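Local coordinates for protein 4-alpha-glucanotransferase (Streptococcus agalactiae, PDB 6M6T) that belongs to the amylomaltase (disproportionating enzyme) family, built on a TIM barrel, and binds glycan ligands in two pockets, at residues A148-F153 with Y177-L181; A144-A148 with V184-E189; A165-R169 with V228-P232; I219-A223 with W261-Y266. The contacts are given in a common frame with arbitrary orientation. Residue numbers count along the deposited sequence, not the author numbering.

Contact 1: A148-F153 with Y177-L181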
loop_
_atom_site.group_PDB
_atom_site.type_symbol
_atom_site.label_atom_id
_atom_site.label_comp_id
_atom_site.label_asym_id
_atom_site.label_seq_id
_atom_site.Cartn_x
_atom_site.Cartn_y
_atom_site.Cartn_z
ATOM N N ALA A 148 -1.190 14.758 17.450
ATOM C CA ALA A 148 -1.032 16.032 18.137
ATOM C C ALA A 148 0.164 16.002 19.085
ATOM O O ALA A 148 1.004 16.912 19.085
ATOM C CB ALA A 148 -2.318 16.375 18.886
ATOM N N ILE A 149 0.253 14.976 19.916
ATOM C CA ILE A 149 1.396 14.878 20.809
ATOM C C ILE A 149 2.686 14.806 19.999
ATOM O O ILE A 149 3.701 15.412 20.364
ATOM C CB ILE A 149 1.235 13.676 21.758
ATOM C CG1 ILE A 149 -0.076 13.790 22.537
ATOM C CG2 ILE A 149 2.383 13.613 22.734
ATOM C CD1 ILE A 149 -0.368 12.600 23.404
ATOM N N LYS A 150 2.660 14.094 18.868
ATOM C CA LYS A 150 3.856 13.985 18.040
ATOM C C LYS A 150 4.290 15.351 17.537
ATOM O O LYS A 150 5.482 15.682 17.533
ATOM C CB LYS A 150 3.589 13.036 16.873
ATOM C CG LYS A 150 4.765 12.856 15.918
ATOM C CD LYS A 150 4.541 11.670 14.991
ATOM C CE LYS A 150 5.779 11.395 14.150
ATOM N NZ LYS A 150 6.964 11.029 14.968
ATOM N N GLU A 151 3.325 16.160 17.115
ATOM C CA GLU A 151 3.665 17.471 16.597
ATOM C C GLU A 151 4.158 18.381 17.709
ATOM O O GLU A 151 5.101 19.148 17.487
ATOM C CB GLU A 151 2.463 18.067 15.848
ATOM C CG GLU A 151 2.388 17.584 14.383
ATOM C CD GLU A 151 1.008 17.750 13.711
ATOM O OE1 GLU A 151 0.078 18.330 14.322
ATOM O OE2 GLU A 151 0.858 17.293 12.547
ATOM N N HIS A 152 3.582 18.269 18.918
ATOM C CA HIS A 152 4.042 19.101 20.033
ATOM C C HIS A 152 5.518 18.869 20.298
ATOM O O HIS A 152 6.292 19.823 20.425
ATOM C CB HIS A 152 3.229 18.839 21.309
ATOM C CG HIS A 152 3.748 19.569 22.522
ATOM N ND1 HIS A 152 3.489 19.154 23.814
ATOM C CD2 HIS A 152 4.508 20.687 22.638
ATOM C CE1 HIS A 152 4.065 19.980 24.667
ATOM N NE2 HIS A 152 4.692 20.918 23.980
ATOM N N PHE A 153 5.929 17.607 20.347
ATOM C CA PHE A 153 7.317 17.245 20.612
ATOM C C PHE A 153 8.204 17.420 19.398
ATOM O O PHE A 153 9.305 16.848 19.358
ATOM C CB PHE A 153 7.400 15.809 21.141
ATOM C CG PHE A 153 6.847 15.664 22.519
ATOM C CD1 PHE A 153 7.246 16.533 23.529
ATOM C CD2 PHE A 153 5.907 14.699 22.807
ATOM C CE1 PHE A 153 6.727 16.427 24.799
ATOM C CE2 PHE A 153 5.389 14.585 24.083
ATOM C CZ PHE A 153 5.793 15.452 25.074
ATOM N N TYR A 177 -2.945 16.462 28.248
ATOM C CA TYR A 177 -2.574 16.697 26.854
ATOM C C TYR A 177 -3.790 16.857 25.949
ATOM O O TYR A 177 -3.710 17.557 24.934
ATOM C CB TYR A 177 -1.686 15.563 26.367
ATOM C CG TYR A 177 -0.235 15.770 26.701
ATOM C CD1 TYR A 177 0.242 15.559 27.988
ATOM C CD2 TYR A 177 0.658 16.193 25.733
ATOM C CE1 TYR A 177 1.569 15.755 28.289
ATOM C CE2 TYR A 177 1.984 16.385 26.023
ATOM C CZ TYR A 177 2.434 16.172 27.296
ATOM O OH TYR A 177 3.760 16.383 27.566
ATOM N N ARG A 178 -4.883 16.201 26.285
ATOM C CA ARG A 178 -6.064 16.289 25.414
ATOM C C ARG A 178 -6.815 17.581 25.668
ATOM O O ARG A 178 -7.750 17.831 24.947
ATOM C CB ARG A 178 -7.035 15.158 25.709
ATOM C CG ARG A 178 -6.372 13.805 25.797
ATOM C CD ARG A 178 -7.477 12.926 26.290
ATOM N NE ARG A 178 -7.064 11.575 26.023
ATOM C CZ ARG A 178 -7.614 10.530 26.585
ATOM N NH1 ARG A 178 -8.607 10.708 27.436
ATOM N NH2 ARG A 178 -7.180 9.323 26.283
ATOM N N GLN A 179 -6.464 18.305 26.719
ATOM C CA GLN A 179 -7.144 19.562 27.108
ATOM C C GLN A 179 -6.275 20.701 26.605
ATOM O O GLN A 179 -6.803 21.706 26.167
ATOM C CB GLN A 179 -7.126 19.615 28.633
ATOM C CG GLN A 179 -8.287 20.337 29.303
ATOM C CD GLN A 179 -7.975 20.656 30.748
ATOM O OE1 GLN A 179 -7.244 19.937 31.427
ATOM N NE2 GLN A 179 -8.504 21.771 31.225
ATOM N N LYS A 180 -4.973 20.508 26.750
ATOM C CA LYS A 180 -3.940 21.449 26.345
ATOM C C LYS A 180 -3.781 21.496 24.822
ATOM O O LYS A 180 -3.304 22.508 24.291
ATOM C CB LYS A 180 -2.640 21.078 27.101
ATOM C CG LYS A 180 -1.292 21.419 26.456
ATOM C CD LYS A 180 -0.168 20.502 26.992
ATOM C CE LYS A 180 1.145 20.704 26.230
ATOM N NZ LYS A 180 1.495 22.168 26.161
ATOM N N LEU A 181 -4.242 20.461 24.100
ATOM C CA LEU A 181 -4.059 20.367 22.653
ATOM C C LEU A 181 -5.358 20.055 21.911
ATOM O O LEU A 181 -5.323 19.455 20.837
ATOM C CB LEU A 181 -3.011 19.310 22.312
ATOM C CG LEU A 181 -1.559 19.496 22.752
ATOM C CD1 LEU A 181 -0.831 18.146 22.702
ATOM C CD2 LEU A 181 -0.831 20.547 21.889
HETATM O O HOH W 1 4.545 23.295 25.715
#

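Contact 2: A144-A148 with V184-E189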
loop_
_atom_site.group_PDB
_atom_site.type_symbol
_atom_site.label_atom_id
_atom_site.label_comp_id
_atom_site.label_asym_id
_atom_site.label_seq_id
_atom_site.Cartn_x
_atom_site.Cartn_y
_atom_site.Cartn_z
ATOM N N ALA A 144 -5.683 10.800 16.471
ATOM C CA ALA A 144 -5.547 12.248 16.332
ATOM C C ALA A 144 -4.755 12.825 17.501
ATOM O O ALA A 144 -3.940 13.746 17.328
ATOM C CB ALA A 144 -6.928 12.900 16.214
ATOM N N GLU A 145 -4.950 12.263 18.692
ATOM C CA GLU A 145 -4.139 12.672 19.828
ATOM C C GLU A 145 -2.696 12.236 19.641
ATOM O O GLU A 145 -1.777 12.977 19.988
ATOM C CB GLU A 145 -4.719 12.119 21.131
ATOM C CG GLU A 145 -6.092 12.675 21.448
ATOM C CD GLU A 145 -6.790 11.956 22.588
ATOM O OE1 GLU A 145 -6.088 11.289 23.381
ATOM O OE2 GLU A 145 -8.043 12.069 22.688
ATOM N N PHE A 146 -2.469 11.045 19.087
ATOM C CA PHE A 146 -1.099 10.635 18.795
ATOM C C PHE A 146 -0.409 11.650 17.894
ATOM O O PHE A 146 0.707 12.091 18.176
ATOM C CB PHE A 146 -1.091 9.249 18.151
ATOM C CG PHE A 146 0.291 8.737 17.812
ATOM C CD1 PHE A 146 1.046 8.061 18.761
ATOM C CD2 PHE A 146 0.821 8.910 16.536
ATOM C CE1 PHE A 146 2.306 7.574 18.453
ATOM C CE2 PHE A 146 2.081 8.431 16.219
ATOM C CZ PHE A 146 2.829 7.761 17.184
ATOM N N MET A 147 -1.070 12.042 16.808
ATOM C CA MET A 147 -0.470 13.015 15.898
ATOM C C MET A 147 -0.276 14.369 16.566
ATOM O O MET A 147 0.710 15.063 16.288
ATOM C CB MET A 147 -1.323 13.172 14.637
ATOM C CG MET A 147 -1.312 11.946 13.739
ATOM S SD MET A 147 0.327 11.434 13.152
ATOM C CE MET A 147 1.114 13.029 12.818
ATOM N N ALA A 148 -1.190 14.758 17.450
ATOM C CA ALA A 148 -1.032 16.032 18.137
ATOM C C ALA A 148 0.164 16.002 19.085
ATOM O O ALA A 148 1.004 16.912 19.085
ATOM C CB ALA A 148 -2.318 16.375 18.886
ATOM N N VAL A 184 -5.640 21.200 17.853
ATOM C CA VAL A 184 -4.844 20.458 16.889
ATOM C C VAL A 184 -5.296 19.009 16.805
ATOM O O VAL A 184 -5.065 18.348 15.789
ATOM C CB VAL A 184 -3.348 20.560 17.238
ATOM C CG1 VAL A 184 -3.092 20.015 18.626
ATOM C CG2 VAL A 184 -2.501 19.839 16.191
ATOM N N ILE A 185 -5.924 18.483 17.855
ATOM C CA ILE A 185 -6.499 17.146 17.762
ATOM C C ILE A 185 -7.703 17.164 16.834
ATOM O O ILE A 185 -7.815 16.341 15.907
ATOM C CB ILE A 185 -6.881 16.615 19.157
ATOM C CG1 ILE A 185 -5.655 16.379 20.030
ATOM C CG2 ILE A 185 -7.663 15.302 19.046
ATOM C CD1 ILE A 185 -6.026 16.101 21.484
ATOM N N LYS A 186 -8.632 18.095 17.080
ATOM C CA LYS A 186 -9.794 18.214 16.203
ATOM C C LYS A 186 -9.373 18.398 14.748
ATOM O O LYS A 186 -10.047 17.896 13.841
ATOM C CB LYS A 186 -10.688 19.370 16.658
ATOM C CG LYS A 186 -12.082 19.351 16.068
ATOM C CD LYS A 186 -13.161 19.648 17.113
ATOM C CE LYS A 186 -13.508 18.430 17.961
ATOM N NZ LYS A 186 -13.834 17.238 17.134
ATOM N N TYR A 187 -8.253 19.089 14.506
ATOM C CA TYR A 187 -7.744 19.184 13.142
ATOM C C TYR A 187 -7.586 17.799 12.511
ATOM O O TYR A 187 -8.057 17.555 11.391
ATOM C CB TYR A 187 -6.412 19.941 13.115
ATOM C CG TYR A 187 -5.675 19.709 11.828
ATOM C CD1 TYR A 187 -4.785 18.635 11.691
ATOM C CD2 TYR A 187 -5.906 20.521 10.721
ATOM C CE1 TYR A 187 -4.134 18.381 10.497
ATOM C CE2 TYR A 187 -5.254 20.277 9.510
ATOM C CZ TYR A 187 -4.367 19.207 9.405
ATOM O OH TYR A 187 -3.708 18.951 8.220
ATOM N N HIS A 188 -6.910 16.882 13.216
ATOM C CA HIS A 188 -6.579 15.581 12.637
ATOM C C HIS A 188 -7.802 14.693 12.521
ATOM O O HIS A 188 -7.902 13.894 11.577
ATOM C CB HIS A 188 -5.522 14.877 13.470
ATOM C CG HIS A 188 -4.151 15.462 13.332
ATOM N ND1 HIS A 188 -3.348 15.230 12.234
ATOM C CD2 HIS A 188 -3.429 16.249 14.167
ATOM C CE1 HIS A 188 -2.194 15.856 12.397
ATOM N NE2 HIS A 188 -2.217 16.480 13.562
ATOM N N GLU A 189 -8.738 14.822 13.463
ATOM C CA GLU A 189 -10.035 14.168 13.302
ATOM C C GLU A 189 -10.700 14.594 12.003
ATOM O O GLU A 189 -11.187 13.758 11.227
ATOM C CB GLU A 189 -10.955 14.495 14.474
ATOM C CG GLU A 189 -11.034 13.381 15.486
ATOM C CD GLU A 189 -11.211 13.874 16.911
ATOM O OE1 GLU A 189 -12.067 14.767 17.167
ATOM O OE2 GLU A 189 -10.455 13.368 17.767
#

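Contact 3: A165-R169 with V228-P232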
loop_
_atom_site.group_PDB
_atom_site.type_symbol
_atom_site.label_atom_id
_atom_site.label_comp_id
_atom_site.label_asym_id
_atom_site.label_seq_id
_atom_site.Cartn_x
_atom_site.Cartn_y
_atom_site.Cartn_z
ATOM N N ALA A 165 5.603 10.136 31.242
ATOM C CA ALA A 165 4.217 9.914 31.646
ATOM C C ALA A 165 3.316 9.753 30.429
ATOM O O ALA A 165 2.480 8.842 30.374
ATOM C CB ALA A 165 3.730 11.070 32.520
ATOM N N ILE A 166 3.473 10.639 29.441
ATOM C CA ILE A 166 2.622 10.563 28.260
ATOM C C ILE A 166 3.018 9.377 27.392
ATOM O O ILE A 166 2.173 8.798 26.704
ATOM C CB ILE A 166 2.641 11.893 27.470
ATOM C CG1 ILE A 166 1.352 12.048 26.669
ATOM C CG2 ILE A 166 3.822 11.976 26.521
ATOM C CD1 ILE A 166 0.101 11.966 27.495
ATOM N N ILE A 167 4.285 8.964 27.437
ATOM C CA ILE A 167 4.707 7.840 26.611
ATOM C C ILE A 167 3.977 6.562 27.014
ATOM O O ILE A 167 3.650 5.724 26.164
ATOM C CB ILE A 167 6.239 7.696 26.681
ATOM C CG1 ILE A 167 6.882 8.544 25.578
ATOM C CG2 ILE A 167 6.656 6.241 26.595
ATOM C CD1 ILE A 167 8.373 8.697 25.702
ATOM N N ARG A 168 3.665 6.403 28.293
ATOM C CA ARG A 168 2.920 5.239 28.751
ATOM C C ARG A 168 1.534 5.616 29.270
ATOM O O ARG A 168 0.994 4.940 30.149
ATOM C CB ARG A 168 3.708 4.478 29.814
ATOM C CG ARG A 168 4.489 5.379 30.735
ATOM C CD ARG A 168 5.305 4.589 31.722
ATOM N NE ARG A 168 5.995 5.479 32.646
ATOM C CZ ARG A 168 7.139 6.085 32.360
ATOM N NH1 ARG A 168 7.705 5.893 31.171
ATOM N NH2 ARG A 168 7.712 6.884 33.256
ATOM N N ARG A 169 0.962 6.697 28.736
ATOM C CA ARG A 169 -0.454 7.049 28.893
ATOM C C ARG A 169 -0.943 6.943 30.342
ATOM O O ARG A 169 -1.862 6.188 30.660
ATOM C CB ARG A 169 -1.335 6.186 27.982
ATOM C CG ARG A 169 -0.625 5.487 26.849
ATOM C CD ARG A 169 -1.622 4.715 26.023
ATOM N NE ARG A 169 -2.360 5.623 25.154
ATOM C CZ ARG A 169 -3.615 6.020 25.355
ATOM N NH1 ARG A 169 -4.295 5.565 26.405
ATOM N NH2 ARG A 169 -4.190 6.866 24.498
ATOM N N VAL A 228 1.451 0.900 18.914
ATOM C CA VAL A 228 2.516 0.717 19.896
ATOM C C VAL A 228 2.255 1.551 21.135
ATOM O O VAL A 228 2.684 1.195 22.240
ATOM C CB VAL A 228 3.865 1.069 19.243
ATOM C CG1 VAL A 228 4.984 1.071 20.269
ATOM C CG2 VAL A 228 4.167 0.094 18.111
ATOM N N TRP A 229 1.540 2.669 20.973
ATOM C CA TRP A 229 1.187 3.543 22.082
ATOM C C TRP A 229 0.009 3.000 22.903
ATOM O O TRP A 229 0.146 2.748 24.108
ATOM C CB TRP A 229 0.873 4.930 21.535
ATOM C CG TRP A 229 0.869 5.981 22.564
ATOM C CD1 TRP A 229 1.771 6.139 23.574
ATOM C CD2 TRP A 229 -0.088 7.034 22.706
ATOM N NE1 TRP A 229 1.431 7.219 24.336
ATOM C CE2 TRP A 229 0.295 7.790 23.826
ATOM C CE3 TRP A 229 -1.238 7.403 22.001
ATOM C CZ2 TRP A 229 -0.424 8.908 24.252
ATOM C CZ3 TRP A 229 -1.956 8.503 22.434
ATOM C CH2 TRP A 229 -1.544 9.244 23.546
ATOM N N THR A 230 -1.162 2.819 22.272
ATOM C CA THR A 230 -2.365 2.443 23.011
ATOM C C THR A 230 -2.470 0.949 23.289
ATOM O O THR A 230 -3.224 0.549 24.187
ATOM C CB THR A 230 -3.619 2.858 22.250
ATOM O OG1 THR A 230 -3.815 1.956 21.161
ATOM C CG2 THR A 230 -3.489 4.261 21.706
ATOM N N MET A 231 -1.769 0.113 22.530
ATOM C CA MET A 231 -1.898 -1.340 22.646
ATOM C C MET A 231 -0.518 -1.991 22.599
ATOM O O MET A 231 -0.228 -2.803 21.713
ATOM C CB MET A 231 -2.792 -1.881 21.533
ATOM C CG MET A 231 -4.258 -1.473 21.596
ATOM S SD MET A 231 -5.153 -2.154 20.169
ATOM C CE MET A 231 -4.666 -1.011 18.872
ATOM N N PRO A 232 0.357 -1.672 23.561
ATOM C CA PRO A 232 1.735 -2.198 23.501
ATOM C C PRO A 232 1.827 -3.704 23.656
ATOM O O PRO A 232 2.846 -4.290 23.261
ATOM C CB PRO A 232 2.429 -1.487 24.668
ATOM C CG PRO A 232 1.318 -1.225 25.643
ATOM C CD PRO A 232 0.108 -0.916 24.802
#

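Contact 4: I219-A223 with W261-Y266. With AC1 (4,6-dideoxy-4-{[(1S,4R,5S,6S)-4,5,6-trihydroxy-3-(hydroxymethyl)cyclohex-2-en-1-yl]amino}-alpha-D-glucopyranose), chain I; ASO (1,5-anhydro-D-glucitol), chain B.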
loop_
_atom_site.group_PDB
_atom_site.type_symbol
_atom_site.label_atom_id
_atom_site.label_comp_id
_atom_site.label_asym_id
_atom_site.label_seq_id
_atom_site.Cartn_x
_atom_site.Cartn_y
_atom_site.Cartn_z
ATOM N N ILE A 219 1.629 -5.890 6.529
ATOM C CA ILE A 219 1.682 -6.856 7.632
ATOM C C ILE A 219 2.009 -6.156 8.941
ATOM O O ILE A 219 1.371 -6.408 9.970
ATOM C CB ILE A 219 2.701 -7.973 7.344
ATOM C CG1 ILE A 219 2.850 -8.859 8.587
ATOM C CG2 ILE A 219 4.053 -7.394 6.931
ATOM C CD1 ILE A 219 3.680 -10.141 8.400
ATOM N N TYR A 220 2.991 -5.262 8.923
ATOM C CA TYR A 220 3.474 -4.593 10.116
ATOM C C TYR A 220 3.161 -3.102 10.059
ATOM O O TYR A 220 3.032 -2.500 8.990
ATOM C CB TYR A 220 4.987 -4.777 10.282
ATOM C CG TYR A 220 5.489 -6.198 10.484
ATOM C CD1 TYR A 220 5.001 -7.004 11.516
ATOM C CD2 TYR A 220 6.499 -6.720 9.672
ATOM C CE1 TYR A 220 5.486 -8.303 11.722
ATOM C CE2 TYR A 220 6.987 -8.016 9.868
ATOM C CZ TYR A 220 6.478 -8.802 10.893
ATOM O OH TYR A 220 6.961 -10.086 11.059
ATOM N N VAL A 221 3.077 -2.509 11.242
ATOM C CA VAL A 221 3.045 -1.073 11.400
ATOM C C VAL A 221 4.439 -0.625 11.826
ATOM O O VAL A 221 5.324 -1.439 12.076
ATOM C CB VAL A 221 1.972 -0.656 12.415
ATOM C CG1 VAL A 221 0.625 -1.152 11.959
ATOM C CG2 VAL A 221 2.289 -1.265 13.748
ATOM N N SER A 222 4.660 0.691 11.868
ATOM C CA SER A 222 5.947 1.204 12.325
ATOM C C SER A 222 6.002 1.242 13.855
ATOM O O SER A 222 4.969 1.252 14.537
ATOM C CB SER A 222 6.199 2.605 11.782
ATOM O OG SER A 222 7.308 3.197 12.432
ATOM N N ALA A 223 7.224 1.275 14.404
ATOM C CA ALA A 223 7.333 1.403 15.855
ATOM C C ALA A 223 6.849 2.754 16.349
ATOM O O ALA A 223 6.622 2.909 17.551
ATOM C CB ALA A 223 8.770 1.170 16.327
ATOM N N TRP A 261 13.875 -3.832 7.924
ATOM C CA TRP A 261 12.658 -3.039 7.771
ATOM C C TRP A 261 12.434 -2.028 8.898
ATOM O O TRP A 261 12.091 -0.872 8.625
ATOM C CB TRP A 261 11.448 -3.970 7.660
ATOM C CG TRP A 261 11.442 -4.802 6.405
ATOM C CD1 TRP A 261 12.281 -4.677 5.332
ATOM C CD2 TRP A 261 10.552 -5.885 6.093
ATOM N NE1 TRP A 261 11.970 -5.619 4.373
ATOM C CE2 TRP A 261 10.912 -6.370 4.813
ATOM C CE3 TRP A 261 9.483 -6.487 6.766
ATOM C CZ2 TRP A 261 10.246 -7.428 4.199
ATOM C CZ3 TRP A 261 8.822 -7.542 6.150
ATOM C CH2 TRP A 261 9.209 -7.999 4.880
ATOM N N GLY A 262 12.619 -2.427 10.158
ATOM C CA GLY A 262 12.503 -1.530 11.286
ATOM C C GLY A 262 11.203 -1.621 12.055
ATOM O O GLY A 262 11.094 -1.013 13.128
ATOM N N ASN A 263 10.216 -2.349 11.547
ATOM C CA ASN A 263 8.949 -2.441 12.249
ATOM C C ASN A 263 9.101 -3.264 13.527
ATOM O O ASN A 263 9.922 -4.185 13.603
ATOM C CB ASN A 263 7.875 -3.077 11.369
ATOM C CG ASN A 263 7.986 -2.673 9.913
ATOM O OD1 ASN A 263 8.967 -2.988 9.244
ATOM N ND2 ASN A 263 6.964 -1.983 9.407
ATOM N N PRO A 264 8.302 -2.969 14.539
ATOM C CA PRO A 264 8.262 -3.844 15.709
ATOM C C PRO A 264 7.752 -5.221 15.318
ATOM O O PRO A 264 7.175 -5.420 14.250
ATOM C CB PRO A 264 7.287 -3.132 16.655
ATOM C CG PRO A 264 6.411 -2.324 15.747
ATOM C CD PRO A 264 7.295 -1.898 14.599
ATOM N N ILE A 265 7.966 -6.171 16.214
ATOM C CA ILE A 265 7.638 -7.572 16.015
ATOM C C ILE A 265 6.422 -7.922 16.863
ATOM O O ILE A 265 6.175 -7.305 17.904
ATOM C CB ILE A 265 8.873 -8.407 16.387
ATOM C CG1 ILE A 265 9.974 -8.188 15.359
ATOM C CG2 ILE A 265 8.539 -9.847 16.546
ATOM C CD1 ILE A 265 9.765 -8.971 14.092
ATOM N N TYR A 266 5.642 -8.901 16.406
ATOM C CA TYR A 266 4.428 -9.284 17.113
ATOM C C TYR A 266 4.725 -10.273 18.243
ATOM O O TYR A 266 5.558 -11.177 18.105
ATOM C CB TYR A 266 3.413 -9.885 16.129
ATOM C CG TYR A 266 2.774 -8.846 15.225
ATOM C CD1 TYR A 266 2.068 -7.769 15.763
ATOM C CD2 TYR A 266 2.892 -8.925 13.835
ATOM C CE1 TYR A 266 1.498 -6.808 14.949
ATOM C CE2 TYR A 266 2.320 -7.965 13.013
ATOM C CZ TYR A 266 1.631 -6.906 13.573
ATOM O OH TYR A 266 1.066 -5.934 12.777
HETATM C C1 AC1 I . 9.282 -1.862 2.443
HETATM O O2 AC1 I . 11.277 -2.416 1.111
HETATM C C2 AC1 I . 10.690 -1.432 1.984
HETATM C C4A AC1 I . 14.452 1.799 7.422
HETATM C C3 AC1 I . 11.611 -1.185 3.144
HETATM O O3 AC1 I . 12.836 -0.761 2.567
HETATM C C4 AC1 I . 10.992 -0.106 4.065
HETATM N N4A AC1 I . 11.827 0.369 5.211
HETATM C C5 AC1 I . 9.703 -0.730 4.571
HETATM O O5 AC1 I . 8.800 -0.928 3.461
HETATM C C6 AC1 I . 9.059 0.199 5.596
HETATM C C1B AC1 I . 12.715 1.547 5.007
HETATM C C2B AC1 I . 14.149 1.052 5.092
HETATM O O2B AC1 I . 14.359 -0.015 4.162
HETATM C C3B AC1 I . 14.380 0.551 6.527
HETATM O O3B AC1 I . 15.601 -0.213 6.618
HETATM O O4 AC1 I . 14.570 1.468 8.838
HETATM C C5B AC1 I . 13.356 2.651 7.175
HETATM C C7B AC1 I . 12.550 2.541 6.006
HETATM C C6B AC1 I . 13.120 3.756 8.234
HETATM O O6B AC1 I . 13.796 3.418 9.465
HETATM C C1 ASO B . 5.760 -5.687 2.237
HETATM C C2 ASO B . 6.199 -4.775 1.072
HETATM C C3 ASO B . 7.678 -4.385 1.241
HETATM C C4 ASO B . 7.831 -3.670 2.596
HETATM C C5 ASO B . 7.348 -4.569 3.702
HETATM C C6 ASO B . 7.273 -3.754 4.992
HETATM O O2 ASO B . 5.986 -5.415 -0.191
HETATM O O3 ASO B . 8.096 -3.512 0.136
HETATM O O4 ASO B . 9.201 -3.271 2.843
HETATM O O5 ASO B . 5.996 -4.973 3.468
HETATM O O6 ASO B . 6.148 -4.189 5.775
#

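Contact 1: A148-F153 with Y177-L181
Two helix ends pack together in a helical insertion that the chain makes between the second and third strands of its TIM barrel. The last turn of helix 140-152 offers a shallow hollow, floored by A148 and I149 and bounded by H152, and the tip of L181 fills it: L181 CD1 lies 4.2 Å from A148 O, 4.4 Å from I149 CG1 and 4.3 Å from H152 CB. A148 suits this floor because a methyl group lets leucine settle close to the backbone. One turn earlier, Y177 pushes its ring between neighbouring bumps, with CD2 4.1 Å from I149 CG1 and CE2 3.8 Å from H152 ND1. F153, just past the helix, turns its ring end to the phenol, F153 CZ standing 3.3 Å from Y177 OH. The tyrosine thus gives ring carbons to the interface while its hydroxyl hydrogen-bonds to D163, and I166 packs against I149, F153 and Y177. Toward solvent K180 CE meets H152 CE1 in van der Waals contact at 3.4 Å; the polar part, as befits a histidine and a lysine, is a water 2.9 Å from H152 NE2 that weakly accepts a hydrogen bond from K180 NZ at 3.3 Å.

Contact 2: A144-A148 with V184-E189
This is a buried helix-helix crossing in the helical insertion of the TIM-barrel chain, where helix 140-152 meets the long helix 182-208 just ahead of the third barrel strand. The short axes approach to 8.1 Å with their N-to-C directions 127° apart, so the pair runs obliquely antiparallel. Alanines make such closeness possible. A144 sets its methyl directly on the partner backbone, A144 CB lying 3.6 Å from I185 O, 3.8 Å from E189 N and 3.7 Å from H188 CB. I185, a branched side chain, interlocks with three neighbours: its CG2 is 3.8 Å from A144 CB, its CG1 3.5 Å from A148 CB, and its CD1 3.4 Å from E145 CG. V184 adds CG1 at 3.7 Å from A148 CB. E145 thus spends its aliphatic stem on packing, while its carboxylate forms a salt bridge with R178. H188 plays a similarly double part. Its NE2 hydrogen-bonds to E151 on the facing helix, which explains how a polar ring is tolerated here, and its flat surface accepts a CH-pi contact in which M147 CB stands 3.5 Å from the H188 ring centroid, only 8° off the normal.

Contact 3: A165-R169 with V228-P232
A Schellman motif ends helix 164-167, and a tryptophan from helix 226-230 is docked against it. R169 is the C-prime residue: its backbone angles of 47/61 lie in the left-handed helical region, where glycine is commonest, and they let R169 N reach I166 O at 3.2 Å while E170 N turns back to A165 O. Carbonyls in the last turn of a helix lack their usual successors and are open to outside donors. W229 uses this: its NE1 donates to I166 O at 2.9 Å with an N-H...O angle of 152°, so the one carbonyl accepts from both indole and backbone. K241 joins the ends further by hydrogen bonds to the carbonyls of I167 and W229. The arginine then folds over the indole. R169 CG makes a CH-pi contact 4.0 Å from the centroid of the five-membered ring, and R169 CZ lies 4.2 Å from that of the six-membered ring, 9° off its normal, a cation-pi interaction. T230 lies over a face of the guanidinium, with CG2 3.9 Å from R169 NE. Beyond NE1 the indole is apolar, W229 CZ2 lying 4.3 Å from I166 CG1, and W161 meets W229 edge-to-face. Arginine brings a long aliphatic stem and a flat cation, tryptophan a broad ring and one N-H donor, to a Schellman motif with a cation-pi contact.

Contact 4: I219-A223 with W261-Y266
The loop following barrel strand 212-217 is fastened to edge strand 259-264 of the antiparallel sheet mainly through its own carbonyls. Y266 OH donates to I219 O at 2.9 Å, and N263 ND2 to V221 O at 3.2 Å (N-H...O angle 149°); an amide with two hydrogens suits this site, since ND2 also bonds to Y59 O. A223 O accepts from Q159, S222 OG pairs with the D224 amide, and W261 NE1 meets Q259. Between the polar ties Y220 is wedged, its CD1 3.2 Å from Y266 CE2 and its CB 3.5 Å from N263 CB. P264, lacking an amide hydrogen, packs CD 3.8 Å from A223 CB. W261 O takes a weak hydrogen bond from AC1 O4 at 3.4 Å; G262 has a positive phi (101°), where a CB would press on W261 O and also crowd AC1 O4. W261 turns a ring face to ASO C6, 3.9 Å from its CE3, an aromatic lining the glycan pocket at a barrel strand's C-terminal end, as in many carbohydrate-binding TIM barrels.

Contacts 1 and 2 share A148 and draw on successive turns of helix 140-152, their centres about 8 Å apart; R178 NE bonds to E145 OE1 at 2.8 Å between them. Contact 3 continues the same core: I149 CD1 is 3.6 Å from W229 CH2, Y177 CD1 3.6 Å from I166 CD1, and F146 CD1 4.0 Å from W229 CE3. From there V228 leads inward to contact 4, its CG1 3.7 Å from A223 O and its CG2 4.1 Å from P264 CG. Contact 4 alone of the four includes residues of a glycan pocket, I219 and W261. The centres of contacts 1 and 2 lie about 24 and 23 Å from its centre.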